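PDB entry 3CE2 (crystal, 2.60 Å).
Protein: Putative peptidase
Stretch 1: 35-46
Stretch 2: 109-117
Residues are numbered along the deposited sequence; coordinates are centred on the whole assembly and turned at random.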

# COMPACT_ATOMS: atom_id res chain seq x y z
N ALA A 35 -20.13 24.68 13.67
CA ALA A 35 -21.00 23.66 13.06
C ALA A 35 -20.50 22.23 13.26
O ALA A 35 -21.28 21.34 13.62
CB ALA A 35 -21.18 23.93 11.58
N TRP A 36 -19.21 22.02 13.00
CA TRP A 36 -18.54 20.76 13.29
C TRP A 36 -18.78 20.35 14.73
O TRP A 36 -19.13 19.20 15.02
CB TRP A 36 -17.02 20.88 13.10
CG TRP A 36 -16.32 19.59 13.42
CD1 TRP A 36 -16.09 18.56 12.56
CD2 TRP A 36 -15.81 19.16 14.69
NE1 TRP A 36 -15.47 17.52 13.20
CE2 TRP A 36 -15.28 17.87 14.52
CE3 TRP A 36 -15.73 19.75 15.95
CZ2 TRP A 36 -14.68 17.15 15.56
CZ3 TRP A 36 -15.15 19.03 16.99
CH2 TRP A 36 -14.63 17.75 16.78
N LYS A 37 -18.57 21.30 15.63
CA LYS A 37 -18.73 21.06 17.05
C LYS A 37 -20.20 20.81 17.32
O LYS A 37 -20.56 19.89 18.06
CB LYS A 37 -18.24 22.26 17.84
CG LYS A 37 -18.46 22.14 19.33
CD LYS A 37 -17.81 20.89 19.91
CE LYS A 37 -17.72 20.98 21.44
NZ LYS A 37 -17.53 19.65 22.05
N ALA A 38 -21.05 21.62 16.69
CA ALA A 38 -22.49 21.47 16.79
C ALA A 38 -22.91 20.03 16.42
O ALA A 38 -23.58 19.34 17.20
CB ALA A 38 -23.18 22.49 15.88
N ASP A 39 -22.47 19.59 15.25
CA ASP A 39 -22.73 18.24 14.80
C ASP A 39 -22.17 17.18 15.77
O ASP A 39 -22.91 16.27 16.16
CB ASP A 39 -22.14 18.04 13.40
CG ASP A 39 -23.10 17.31 12.48
OD1 ASP A 39 -24.30 17.66 12.51
OD2 ASP A 39 -22.64 16.41 11.74
N LEU A 40 -20.90 17.28 16.14
CA LEU A 40 -20.30 16.34 17.10
C LEU A 40 -21.21 16.19 18.30
O LEU A 40 -21.34 15.11 18.90
CB LEU A 40 -18.93 16.82 17.58
CG LEU A 40 -18.21 15.90 18.58
CD1 LEU A 40 -17.44 14.78 17.88
CD2 LEU A 40 -17.26 16.66 19.52
N ASP A 41 -21.86 17.30 18.64
CA ASP A 41 -22.76 17.36 19.79
C ASP A 41 -23.99 16.45 19.66
O ASP A 41 -24.31 15.73 20.61
CB ASP A 41 -23.15 18.82 20.11
CG ASP A 41 -22.03 19.61 20.79
OD1 ASP A 41 -21.03 19.00 21.23
OD2 ASP A 41 -22.14 20.85 20.89
N SER A 42 -24.67 16.47 18.49
CA SER A 42 -25.91 15.69 18.28
C SER A 42 -25.84 14.32 18.94
O SER A 42 -26.85 13.78 19.38
CB SER A 42 -26.22 15.46 16.79
OG SER A 42 -25.34 16.15 15.93
N PHE A 43 -24.64 13.76 18.97
CA PHE A 43 -24.47 12.43 19.51
C PHE A 43 -24.77 12.33 21.01
O PHE A 43 -25.24 11.29 21.48
CB PHE A 43 -23.07 11.89 19.18
CG PHE A 43 -22.94 11.42 17.77
CD1 PHE A 43 -23.66 10.33 17.33
CD2 PHE A 43 -22.13 12.09 16.87
CE1 PHE A 43 -23.57 9.89 16.03
CE2 PHE A 43 -22.01 11.65 15.56
CZ PHE A 43 -22.74 10.55 15.14
N GLY A 44 -24.53 13.42 21.74
CA GLY A 44 -24.66 13.39 23.19
C GLY A 44 -23.86 12.24 23.77
O GLY A 44 -24.40 11.17 24.04
N LEU A 45 -22.55 12.44 23.92
CA LEU A 45 -21.68 11.46 24.55
C LEU A 45 -22.22 11.11 25.93
O LEU A 45 -22.76 11.96 26.64
CB LEU A 45 -20.25 12.02 24.65
CG LEU A 45 -19.02 11.11 24.50
CD1 LEU A 45 -17.78 11.98 24.25
CD2 LEU A 45 -18.80 10.15 25.69
N LYS A 46 -22.10 9.84 26.32
CA LYS A 46 -22.59 9.37 27.61
C LYS A 46 -21.42 9.13 28.58
O LYS A 46 -20.74 10.07 29.00
CB LYS A 46 -23.40 8.08 27.43
CG LYS A 46 -24.49 7.82 28.47
CD LYS A 46 -25.87 8.33 28.04
CE LYS A 46 -26.07 9.81 28.38
NZ LYS A 46 -27.24 10.37 27.68
N SER A 109 -11.58 13.97 20.31
CA SER A 109 -12.99 13.73 20.59
C SER A 109 -13.60 12.73 19.60
O SER A 109 -14.06 11.64 19.98
CB SER A 109 -13.78 15.04 20.52
OG SER A 109 -13.29 15.97 21.45
N ILE A 110 -13.59 13.10 18.33
CA ILE A 110 -14.15 12.24 17.30
C ILE A 110 -13.46 10.87 17.39
O ILE A 110 -14.12 9.83 17.32
CB ILE A 110 -14.07 12.89 15.90
CG1 ILE A 110 -14.87 12.07 14.89
CG2 ILE A 110 -12.63 13.08 15.47
CD1 ILE A 110 -16.19 11.57 15.47
N THR A 111 -12.15 10.87 17.61
CA THR A 111 -11.43 9.62 17.72
C THR A 111 -12.03 8.79 18.86
O THR A 111 -12.26 7.58 18.72
CB THR A 111 -9.91 9.85 17.93
OG1 THR A 111 -9.38 10.54 16.79
CG2 THR A 111 -9.14 8.50 18.12
N HIS A 112 -12.29 9.44 19.98
CA HIS A 112 -12.84 8.74 21.13
C HIS A 112 -14.21 8.18 20.73
O HIS A 112 -14.52 7.03 21.02
CB HIS A 112 -12.97 9.69 22.32
CG HIS A 112 -13.74 9.13 23.48
ND1 HIS A 112 -13.29 8.05 24.21
CD2 HIS A 112 -14.91 9.52 24.04
CE1 HIS A 112 -14.17 7.78 25.16
NE2 HIS A 112 -15.16 8.66 25.09
N LEU A 113 -15.00 9.01 20.05
CA LEU A 113 -16.31 8.59 19.53
C LEU A 113 -16.27 7.34 18.65
O LEU A 113 -17.13 6.47 18.75
CB LEU A 113 -16.98 9.73 18.78
CG LEU A 113 -17.99 10.43 19.67
CD1 LEU A 113 -19.03 11.26 18.89
CD2 LEU A 113 -18.65 9.34 20.48
N HIS A 114 -15.26 7.26 17.79
CA HIS A 114 -15.09 6.11 16.93
C HIS A 114 -14.81 4.88 17.74
O HIS A 114 -15.25 3.80 17.39
CB HIS A 114 -13.96 6.32 15.93
CG HIS A 114 -14.39 7.01 14.67
ND1 HIS A 114 -14.59 8.37 14.60
CD2 HIS A 114 -14.66 6.53 13.43
CE1 HIS A 114 -14.96 8.70 13.37
NE2 HIS A 114 -15.01 7.60 12.65
N THR A 115 -14.07 5.03 18.83
CA THR A 115 -13.72 3.88 19.65
C THR A 115 -14.96 3.41 20.42
O THR A 115 -15.11 2.21 20.71
CB THR A 115 -12.54 4.20 20.60
OG1 THR A 115 -11.47 4.76 19.85
CG2 THR A 115 -12.03 2.91 21.27
N LEU A 116 -15.84 4.34 20.71
CA LEU A 116 -17.06 4.01 21.43
C LEU A 116 -17.93 3.21 20.48
O LEU A 116 -18.32 2.07 20.76
CB LEU A 116 -17.76 5.29 21.87
CG LEU A 116 -18.14 5.45 23.35
CD1 LEU A 116 -17.10 4.79 24.27
CD2 LEU A 116 -18.30 6.94 23.68
N PHE A 117 -18.22 3.81 19.33
CA PHE A 117 -18.89 3.13 18.24
C PHE A 117 -18.38 1.72 18.07
O PHE A 117 -19.16 0.76 18.07
CB PHE A 117 -18.71 3.89 16.93
CG PHE A 117 -19.56 3.36 15.83
CD1 PHE A 117 -20.94 3.31 15.97
CD2 PHE A 117 -18.99 2.91 14.65
CE1 PHE A 117 -21.73 2.82 14.97
CE2 PHE A 117 -19.78 2.41 13.63
CZ PHE A 117 -21.16 2.37 13.79

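Two helical segments of one chain lie side by side, running in nearly the same direction: the axes of helix 35-42 and helix 109-117 differ by 23° and come no closer than 11.5 Å. That spacing is wide, so backbones do not touch and long side chains must bridge the gap. The CA atoms of Leu-40 and Ile-110 are 7.4 Å apart; farther along, beyond the first helix, the CA atoms of Leu-45 and Leu-113 are 7.9 Å apart. No hydrogen bond crosses between the stretches. The contact is mainly apolar, held by van der Waals fit, and buries a modest 362 Å² summed over both sides.

Leu-113 is the central bump from the second helix. Its CA-to-CB bond points toward the first stretch, and its side chain enters a hollow lined by Leu-40, Phe-43 and Leu-45. CD1 of Leu-113 lies 4.0 Å from CD1 of Leu-40 and 3.8 Å from CD2 of Phe-43, while its CD2 lies 4.4 Å from CG of Leu-45. The methyl CD1 thus fits into the corner formed by a leucine methyl and the phenyl ring, which it approaches obliquely.

Leu-40 is the answering bump. Its CA-to-CB bond points sideways, but with chi1 in t and chi2 in p the end of the side chain comes nearer the second helix and settles between successive turns. CD2 of Leu-40 reaches CB of Ser-109 at 4.0 Å, and CD1 of Leu-40 lies 4.2 Å from both CA and CD1 of Ile-110. Ser-109 offers its CB to this contact, while its hydroxyl is hydrogen-bonded elsewhere in the structure. One turn earlier, Trp-36 brings the edge of its indole to Ile-110, CZ2 to CB at 4.3 Å, a looser touch that extends the apolar seam.

Past the helix the chain turns at Gly-44, whose positive phi is a conformation that glycine adopts readily. Gly-44 has no contact with the second helix, but Leu-45 next to it points toward that helix and loses 73 Å² to it, the largest share of any residue here. Its two methyls spread over a shallow groove: CD1 of Leu-45 meets the ring edge of His-112 at CD2, 3.8 Å away, and CD2 of Leu-45 meets CD2 of Leu-116, also at 3.8 Å. With Leu-113 between those two in sequence, Leu-45 rests across consecutive turns of the second helix.

No polar bond joins the two stretches; some lie within each stretch, and others reach elsewhere in the structure. In the second helix, backbone bonds such as Leu-113 N to Ser-109 O (2.8 Å) and Phe-117 N to Leu-113 O (2.9 Å) keep the packing residues in register, and ND1 of His-114 donates to the carbonyl O of Ile-110 at 3.1 Å. In the first, NZ of Lys-37 and OD1 of Asp-41 form a long salt bridge of 3.7 Å, one helical turn apart. Gly-44 N donates to Asp-41 O at 2.6 Å, tying the turn to the helix before it.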